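Local coordinates for acyl-homoserine-lactone synthase (Mesorhizobium sp. ORS 3359, PDB 6WNS), which catalyses the synthesis of an acyl-homoserine lactone quorum-sensing signal, probably by transferring an acyl group from a coenzyme A thioester, at residues A[75-80]-A[96-101]; A[100-105]-A[140-145]. All blocks are in the same frame, centred on the assembly; numbering follows the deposited sequence.

Contact 1 of 2, residues A[75-80]-A[96-101]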
ATOM      1  N   PRO A  75       4.892   5.281  -8.845  1.00 50.46           N
ATOM      2  CA  PRO A  75       6.069   6.159  -8.861  1.00 55.52           C
ATOM      3  C   PRO A  75       5.656   7.605  -8.529  1.00 53.19           C
ATOM      4  O   PRO A  75       4.670   8.133  -9.066  1.00 53.03           O
ATOM      5  CB  PRO A  75       6.634   6.011 -10.287  1.00 57.51           C
ATOM      6  CG  PRO A  75       5.743   5.118 -11.055  1.00 54.60           C
ATOM      7  CD  PRO A  75       4.583   4.715 -10.162  1.00 51.00           C
ATOM      8  N   THR A  76       6.317   8.246  -7.589  1.00 55.52           N
ATOM      9  CA  THR A  76       5.941   9.645  -7.244  1.00 55.25           C
ATOM     10  C   THR A  76       6.228  10.601  -8.411  1.00 58.66           C
ATOM     11  O   THR A  76       5.651  11.695  -8.384  1.00 60.22           O
ATOM     12  CB  THR A  76       6.624  10.187  -5.994  1.00 59.79           C
ATOM     13  OG1 THR A  76       8.051  10.038  -6.114  1.00 61.20           O
ATOM     14  CG2 THR A  76       6.048   9.562  -4.748  1.00 57.00           C
ATOM     15  N   LEU A  77       7.043  10.219  -9.402  1.00 58.25           N
ATOM     16  CA  LEU A  77       7.264  11.068 -10.595  1.00 60.48           C
ATOM     17  C   LEU A  77       6.020  11.028 -11.480  1.00 57.54           C
ATOM     18  O   LEU A  77       5.926  11.813 -12.369  1.00 57.31           O
ATOM     19  CB  LEU A  77       8.513  10.622 -11.370  1.00 65.28           C
ATOM     20  CG  LEU A  77       9.874  10.871 -10.707  1.00 67.70           C
ATOM     21  CD1 LEU A  77      11.002  10.363 -11.596  1.00 73.89           C
ATOM     22  CD2 LEU A  77      10.096  12.341 -10.333  1.00 70.72           C
ATOM     23  N   GLU A  78       5.117  10.066 -11.301  1.00 54.28           N
ATOM     24  CA  GLU A  78       3.830  10.017 -12.024  1.00 51.63           C
ATOM     25  C   GLU A  78       2.805  10.691 -11.136  1.00 50.76           C
ATOM     26  O   GLU A  78       3.006  10.675  -9.925  1.00 50.59           O
ATOM     27  CB  GLU A  78       3.371   8.555 -12.190  1.00 50.72           C
ATOM     28  CG  GLU A  78       4.218   7.761 -13.147  1.00 50.78           C
ATOM     29  CD  GLU A  78       4.181   8.292 -14.566  1.00 55.60           C
ATOM     30  OE1 GLU A  78       3.083   8.740 -15.047  1.00 49.41           O
ATOM     31  OE2 GLU A  78       5.256   8.281 -15.180  1.00 62.94           O
ATOM     32  N   PRO A  79       1.658  11.133 -11.698  1.00 52.06           N
ATOM     33  CA  PRO A  79       0.516  11.561 -10.900  1.00 51.21           C
ATOM     34  C   PRO A  79       0.118  10.471  -9.908  1.00 49.56           C
ATOM     35  O   PRO A  79       0.093   9.299 -10.255  1.00 49.02           O
ATOM     36  CB  PRO A  79      -0.592  11.864 -11.925  1.00 53.03           C
ATOM     37  CG  PRO A  79      -0.121  11.355 -13.271  1.00 53.53           C
ATOM     38  CD  PRO A  79       1.366  11.188 -13.138  1.00 53.56           C
ATOM     39  N   HIS A  80      -0.119  10.879  -8.666  1.00 48.45           N
ATOM     40  CA  HIS A  80      -0.456   9.952  -7.578  1.00 48.85           C
ATOM     41  C   HIS A  80      -1.436  10.642  -6.617  1.00 47.09           C
ATOM     42  O   HIS A  80      -1.846  11.789  -6.915  1.00 50.82           O
ATOM     43  CB  HIS A  80       0.815   9.404  -6.960  1.00 48.96           C
ATOM     44  CG  HIS A  80       1.680  10.450  -6.341  1.00 50.97           C
ATOM     45  ND1 HIS A  80       2.520  11.244  -7.120  1.00 51.82           N
ATOM     46  CD2 HIS A  80       1.928  10.793  -5.063  1.00 55.14           C
ATOM     47  CE1 HIS A  80       3.229  12.036  -6.322  1.00 55.70           C
ATOM     48  NE2 HIS A  80       2.873  11.785  -5.085  1.00 55.13           N
ATOM     49  N   ARG A  96       8.628  13.902  -4.654  1.00 70.43           N
ATOM     50  CA  ARG A  96       8.635  13.343  -6.026  1.00 72.69           C
ATOM     51  C   ARG A  96      10.084  13.046  -6.446  1.00 76.53           C
ATOM     52  O   ARG A  96      10.892  13.973  -6.582  1.00 77.75           O
ATOM     53  CB  ARG A  96       7.895  14.308  -6.964  1.00 75.06           C
ATOM     54  CG  ARG A  96       6.511  14.706  -6.463  1.00 75.67           C
ATOM     55  CD  ARG A  96       5.650  15.405  -7.492  1.00 72.43           C
ATOM     56  NE  ARG A  96       5.049  14.456  -8.410  1.00 68.36           N
ATOM     57  CZ  ARG A  96       4.042  14.720  -9.243  1.00 67.67           C
ATOM     58  NH1 ARG A  96       3.500  15.922  -9.275  1.00 64.32           N
ATOM     59  NH2 ARG A  96       3.564  13.773 -10.036  1.00 65.04           N
ATOM     60  N   ALA A  97      10.442  11.783  -6.627  1.00 75.48           N
ATOM     61  CA  ALA A  97      11.831  11.384  -6.950  1.00 75.08           C
ATOM     62  C   ALA A  97      11.703  10.035  -7.606  1.00 73.16           C
ATOM     63  O   ALA A  97      10.685   9.416  -7.364  1.00 67.49           O
ATOM     64  CB  ALA A  97      12.651  11.287  -5.686  1.00 78.41           C
ATOM     65  N   ALA A  98      12.673   9.614  -8.389  1.00 71.55           N
ATOM     66  CA  ALA A  98      12.709   8.255  -8.967  1.00 73.09           C
ATOM     67  C   ALA A  98      12.702   7.205  -7.821  1.00 71.07           C
ATOM     68  O   ALA A  98      12.151   6.094  -8.057  1.00 71.92           O
ATOM     69  CB  ALA A  98      13.934   8.103  -9.860  1.00 75.70           C
ATOM     70  N   GLU A  99      13.280   7.612  -6.652  1.00 71.80           N
ATOM     71  CA  GLU A  99      13.704   6.723  -5.521  1.00 76.39           C
ATOM     72  C   GLU A  99      12.487   6.499  -4.599  1.00 72.31           C
ATOM     73  O   GLU A  99      12.580   5.703  -3.621  1.00 73.06           O
ATOM     74  CB  GLU A  99      14.883   7.314  -4.711  1.00 82.88           C
ATOM     75  CG  GLU A  99      15.645   8.455  -5.399  1.00 87.42           C
ATOM     76  CD  GLU A  99      17.097   8.180  -5.771  1.00104.03           C
ATOM     77  OE1 GLU A  99      18.010   8.288  -4.887  1.00114.65           O
ATOM     78  OE2 GLU A  99      17.351   7.924  -6.972  1.00113.86           O
ATOM     79  N   ILE A 100      11.386   7.206  -4.905  1.00 70.61           N
ATOM     80  CA  ILE A 100      10.237   7.411  -3.967  1.00 66.35           C
ATOM     81  C   ILE A 100       8.953   6.947  -4.647  1.00 62.10           C
ATOM     82  O   ILE A 100       8.637   7.532  -5.686  1.00 60.40           O
ATOM     83  CB  ILE A 100      10.155   8.892  -3.548  1.00 66.75           C
ATOM     84  CG1 ILE A 100      11.445   9.356  -2.850  1.00 73.92           C
ATOM     85  CG2 ILE A 100       8.939   9.152  -2.680  1.00 64.78           C
ATOM     86  CD1 ILE A 100      11.347  10.724  -2.193  1.00 74.93           C
ATOM     87  N   PHE A 101       8.164   6.062  -3.988  1.00 59.67           N
ATOM     88  CA  PHE A 101       6.883   5.557  -4.554  1.00 55.34           C
ATOM     89  C   PHE A 101       5.798   5.860  -3.543  1.00 57.96           C
ATOM     90  O   PHE A 101       6.096   5.983  -2.343  1.00 60.75           O
ATOM     91  CB  PHE A 101       6.929   4.064  -4.889  1.00 56.65           C
ATOM     92  CG  PHE A 101       7.535   3.735  -6.242  1.00 59.51           C
ATOM     93  CD1 PHE A 101       6.844   2.962  -7.175  1.00 61.60           C
ATOM     94  CD2 PHE A 101       8.756   4.275  -6.617  1.00 61.35           C
ATOM     95  CE1 PHE A 101       7.422   2.653  -8.398  1.00 57.29           C
ATOM     96  CE2 PHE A 101       9.345   3.951  -7.831  1.00 61.31           C
ATOM     97  CZ  PHE A 101       8.674   3.139  -8.712  1.00 61.37           C
TER
HETATM   98  O   HOH W   1       8.930   7.893  -9.095  1.00 53.72           O

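Contact 2 of 2, residues A[100-105]-A[140-145]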
ATOM      1  N   ILE A 100      11.386   7.206  -4.905  1.00 70.61           N
ATOM      2  CA  ILE A 100      10.237   7.411  -3.967  1.00 66.35           C
ATOM      3  C   ILE A 100       8.953   6.947  -4.647  1.00 62.10           C
ATOM      4  O   ILE A 100       8.637   7.532  -5.686  1.00 60.40           O
ATOM      5  CB  ILE A 100      10.155   8.892  -3.548  1.00 66.75           C
ATOM      6  CG1 ILE A 100      11.445   9.356  -2.850  1.00 73.92           C
ATOM      7  CG2 ILE A 100       8.939   9.152  -2.680  1.00 64.78           C
ATOM      8  CD1 ILE A 100      11.347  10.724  -2.193  1.00 74.93           C
ATOM      9  N   PHE A 101       8.164   6.062  -3.988  1.00 59.67           N
ATOM     10  CA  PHE A 101       6.883   5.557  -4.554  1.00 55.34           C
ATOM     11  C   PHE A 101       5.798   5.860  -3.543  1.00 57.96           C
ATOM     12  O   PHE A 101       6.096   5.983  -2.343  1.00 60.75           O
ATOM     13  CB  PHE A 101       6.929   4.064  -4.889  1.00 56.65           C
ATOM     14  CG  PHE A 101       7.535   3.735  -6.242  1.00 59.51           C
ATOM     15  CD1 PHE A 101       6.844   2.962  -7.175  1.00 61.60           C
ATOM     16  CD2 PHE A 101       8.756   4.275  -6.617  1.00 61.35           C
ATOM     17  CE1 PHE A 101       7.422   2.653  -8.398  1.00 57.29           C
ATOM     18  CE2 PHE A 101       9.345   3.951  -7.831  1.00 61.31           C
ATOM     19  CZ  PHE A 101       8.674   3.139  -8.712  1.00 61.37           C
ATOM     20  N   GLU A 102       4.587   6.059  -4.021  1.00 54.52           N
ATOM     21  CA  GLU A 102       3.455   6.350  -3.107  1.00 52.73           C
ATOM     22  C   GLU A 102       2.756   5.023  -2.845  1.00 50.54           C
ATOM     23  O   GLU A 102       2.445   4.344  -3.819  1.00 48.57           O
ATOM     24  CB  GLU A 102       2.526   7.402  -3.680  1.00 51.53           C
ATOM     25  CG  GLU A 102       1.330   7.574  -2.776  1.00 49.96           C
ATOM     26  CD  GLU A 102       0.147   8.287  -3.362  1.00 46.09           C
ATOM     27  OE1 GLU A 102      -0.320   7.845  -4.423  1.00 44.77           O
ATOM     28  OE2 GLU A 102      -0.304   9.321  -2.726  1.00 50.42           O
ATOM     29  N   TRP A 103       2.494   4.752  -1.568  1.00 51.03           N
ATOM     30  CA  TRP A 103       1.658   3.657  -1.017  1.00 51.58           C
ATOM     31  C   TRP A 103       0.188   4.079  -0.993  1.00 49.31           C
ATOM     32  O   TRP A 103      -0.127   5.138  -0.375  1.00 50.86           O
ATOM     33  CB  TRP A 103       2.152   3.334   0.383  1.00 52.45           C
ATOM     34  CG  TRP A 103       1.519   2.187   1.097  1.00 52.89           C
ATOM     35  CD1 TRP A 103       0.822   1.132   0.590  1.00 51.88           C
ATOM     36  CD2 TRP A 103       1.656   1.938   2.507  1.00 54.71           C
ATOM     37  NE1 TRP A 103       0.504   0.255   1.604  1.00 51.43           N
ATOM     38  CE2 TRP A 103       1.024   0.707   2.775  1.00 51.81           C
ATOM     39  CE3 TRP A 103       2.331   2.594   3.553  1.00 57.53           C
ATOM     40  CZ2 TRP A 103       0.956   0.179   4.055  1.00 56.20           C
ATOM     41  CZ3 TRP A 103       2.261   2.081   4.822  1.00 58.37           C
ATOM     42  CH2 TRP A 103       1.588   0.880   5.070  1.00 59.61           C
ATOM     43  N   THR A 104      -0.670   3.271  -1.636  1.00 47.99           N
ATOM     44  CA  THR A 104      -2.134   3.410  -1.513  1.00 48.47           C
ATOM     45  C   THR A 104      -2.718   2.003  -1.308  1.00 48.23           C
ATOM     46  O   THR A 104      -2.031   0.989  -1.594  1.00 43.28           O
ATOM     47  CB  THR A 104      -2.687   4.156  -2.741  1.00 44.71           C
ATOM     48  OG1 THR A 104      -2.170   3.558  -3.938  1.00 41.54           O
ATOM     49  CG2 THR A 104      -2.335   5.630  -2.751  1.00 45.56           C
ATOM     50  N   ARG A 105      -3.993   1.948  -0.954  1.00 47.19           N
ATOM     51  CA  ARG A 105      -4.795   0.701  -1.028  1.00 44.26           C
ATOM     52  C   ARG A 105      -4.170  -0.407  -0.180  1.00 47.12           C
ATOM     53  O   ARG A 105      -4.031  -1.502  -0.662  1.00 46.95           O
ATOM     54  CB  ARG A 105      -5.011   0.385  -2.500  1.00 39.79           C
ATOM     55  CG  ARG A 105      -5.676   1.550  -3.218  1.00 41.14           C
ATOM     56  CD  ARG A 105      -6.855   2.276  -2.561  1.00 43.14           C
ATOM     57  NE  ARG A 105      -7.536   3.120  -3.556  1.00 41.32           N
ATOM     58  CZ  ARG A 105      -8.545   2.684  -4.302  1.00 42.29           C
ATOM     59  NH1 ARG A 105      -9.205   1.598  -3.932  1.00 43.81           N
ATOM     60  NH2 ARG A 105      -9.071   3.466  -5.222  1.00 38.77           N
ATOM     61  N   GLN A 140      12.420   5.375  -0.273  1.00 80.42           N
ATOM     62  CA  GLN A 140      11.344   5.868   0.608  1.00 76.13           C
ATOM     63  C   GLN A 140       9.960   5.612  -0.017  1.00 69.69           C
ATOM     64  O   GLN A 140       9.842   5.500  -1.306  1.00 69.32           O
ATOM     65  CB  GLN A 140      11.533   7.351   0.902  1.00 79.26           C
ATOM     66  CG  GLN A 140      12.882   7.652   1.584  1.00 89.26           C
ATOM     67  CD  GLN A 140      13.025   9.235   1.617  1.00 93.69           C
ATOM     68  OE1 GLN A 140      12.889   9.908   0.673  1.00 94.28           O
ATOM     69  NE2 GLN A 140      13.150   9.828   2.805  1.00 94.86           N
ATOM     70  N   ILE A 141       8.934   5.667   0.851  1.00 69.95           N
ATOM     71  CA  ILE A 141       7.497   5.486   0.449  1.00 66.43           C
ATOM     72  C   ILE A 141       6.681   6.620   1.071  1.00 66.01           C
ATOM     73  O   ILE A 141       6.841   6.818   2.401  1.00 72.81           O
ATOM     74  CB  ILE A 141       6.947   4.134   0.927  1.00 67.77           C
ATOM     75  CG1 ILE A 141       7.630   2.965   0.220  1.00 67.97           C
ATOM     76  CG2 ILE A 141       5.423   4.086   0.725  1.00 64.59           C
ATOM     77  CD1 ILE A 141       7.724   1.736   1.106  1.00 72.35           C
ATOM     78  N   SER A 142       5.938   7.394   0.139  1.00 62.01           N
ATOM     79  CA  SER A 142       5.017   8.465   0.589  1.00 62.71           C
ATOM     80  C   SER A 142       3.624   7.860   0.754  1.00 59.62           C
ATOM     81  O   SER A 142       3.343   6.848   0.066  1.00 58.07           O
ATOM     82  CB  SER A 142       5.014   9.663  -0.307  1.00 62.88           C
ATOM     83  OG  SER A 142       4.562   9.347  -1.598  1.00 60.10           O
ATOM     84  N   VAL A 143       2.813   8.397   1.674  1.00 61.82           N
ATOM     85  CA  VAL A 143       1.454   7.824   1.934  1.00 58.92           C
ATOM     86  C   VAL A 143       0.578   8.876   2.599  1.00 60.56           C
ATOM     87  O   VAL A 143       1.044   9.709   3.421  1.00 56.92           O
ATOM     88  CB  VAL A 143       1.572   6.541   2.771  1.00 61.25           C
ATOM     89  CG1 VAL A 143       2.140   6.846   4.170  1.00 69.58           C
ATOM     90  CG2 VAL A 143       0.284   5.750   2.890  1.00 58.69           C
ATOM     91  N   VAL A 144      -0.692   8.787   2.289  1.00 52.52           N
ATOM     92  CA  VAL A 144      -1.799   9.522   2.942  1.00 53.25           C
ATOM     93  C   VAL A 144      -2.550   8.454   3.742  1.00 57.68           C
ATOM     94  O   VAL A 144      -2.955   7.413   3.125  1.00 50.19           O
ATOM     95  CB  VAL A 144      -2.716  10.170   1.875  1.00 53.50           C
ATOM     96  CG1 VAL A 144      -3.883  10.900   2.562  1.00 53.86           C
ATOM     97  CG2 VAL A 144      -1.968  11.097   0.910  1.00 54.52           C
ATOM     98  N   CYS A 145      -2.593   8.590   5.045  1.00 55.55           N
ATOM     99  CA  CYS A 145      -3.169   7.565   5.930  1.00 55.60           C
ATOM    100  C   CYS A 145      -3.879   8.269   7.093  1.00 58.11           C
ATOM    101  O   CYS A 145      -3.743   9.544   7.283  1.00 57.77           O
ATOM    102  CB  CYS A 145      -2.107   6.589   6.402  1.00 59.84           C
ATOM    103  SG  CYS A 145      -0.821   7.490   7.287  1.00 67.76           S
TER
HETATM  104  O   HOH W   2      -1.209   7.714  -0.363  1.00 46.00           O

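Contact 1 of 2, residues A[75-80]-A[96-101]
Thr76 bonds to Ile100, Ala97 and Arg96 through its hydroxyl and backbone. Its hydroxyl OG1 donates to Ile100 O at 2.6 Å, from above the carbonyl plane. It also accepts the backbone N-H of Ala97, with Ala97 N 3.0 Å from Thr76 OG1. The backbone N-H of Thr76 is a second donor to Ile100 O, so one residue supplies both. Chi1 of 54° sets OG1 between the backbone N and the carbonyl carbon, within range of both partners. Thr76 CG2 rests on Ile100 CG2 at 3.6 Å.

Thr76 O is taken by Arg96. Arg96 NE donates at 2.8 Å to Thr76 O, nearly along the C=O axis and close to the guanidinium plane. NH2 adds a weak bond to the same oxygen. The Arg96 chain bends at chi3 (80°), which brings NE to Thr76 O.

Apolar contacts lie beyond these bonds. The Phe101 ring turns one face to Pro75, whose CA sits over the ring centre, 3.6 Å from the centroid, as a CH-pi contact. Leu77 lays CG and CD1 against the backbone of Ala97 and Ala98. A water bridges the segments, accepting from Leu77 N and donating to Ala97 O.

Around this first shell, residues 75-78 form a type I turn, and residues 97-100 form another. His80 ND1 donates to Glu78 O at 2.9 Å, in the imidazole plane. Thr76 CG2 lies over one face of that ring, toward its rim, and the CE1 edge meets Arg96 NE.

The contact joins the end of strand 69-75 to the start of strand 100-108, with Pro75 and Phe101 as an antiparallel non-hydrogen-bonded pair. His80 is the N-cap residue of helix 81-84, and its backbone N is hydrogen-bonded to Ser83 OG. Phe101 also touches Leu73 of strand 69-75.

Contact 2 of 2, residues A[100-105]-A[140-145]
Phe101 and Ser142 join two parallel neighbours, strands 100-108 and 140-146, in the mixed central sheet of an acetyltransferase-like fold. The axes of segments 100-105 and 140-145 differ by 36° in direction. Three backbone bonds hold them: Phe101 N to Gln140 O, Ser142 N to Phe101 O, and Trp103 N to Ser142 O at 2.8 Å. The same three oxygens also receive CA-H contacts from Ile100, Ile141 and Glu102.

Apolar contacts gather on the face bearing Trp103, Ile141 and Val143. Trp103 CB meets Ile141 CG2 at 3.4 Å, and Trp103 CE3 meets Val143 CG2 at 3.8 Å. Chi1 of -176° puts Trp103 CG anti to the backbone N. The side chain lies side by side with Val143, and it also touches Leu126 and Leu129 of helix 121-135. An alanine here would probably open a gap between Val143 and that helix.

Polar groups lie on the other face. Glu102 OE1 accepts from Leu81 N and OE2 from Met82 N, at the start of helix 81-84. Gln140 NE2 bonds Asp180, while Gln140 OE1 lies 3.4 Å from Ile100 CD1. Ser142 OG is buried without a polar partner, 3.5 Å from Glu102 CB. A water donates to Trp103 O and accepts from Val144 N at 2.9 Å.

The two contacts have centres about 9 Å apart and share Ile100 and Phe101 at the start of strand 100-108. Along the chain, 75-80 comes first, then 96-101, which runs into 100-105, and last 140-145. Strand 100-108 lies between strands 69-75 and 140-146, antiparallel to the first and parallel to the second. Contact 1 sits at one end of this strand and is partly buried. Contact 2 continues along it into the core. They touch directly where Thr76 CG2 meets Ser142 OG and His80 CB meets Glu102 OE1. Together they tie helix 81-84 to the middle of the synthase's central sheet.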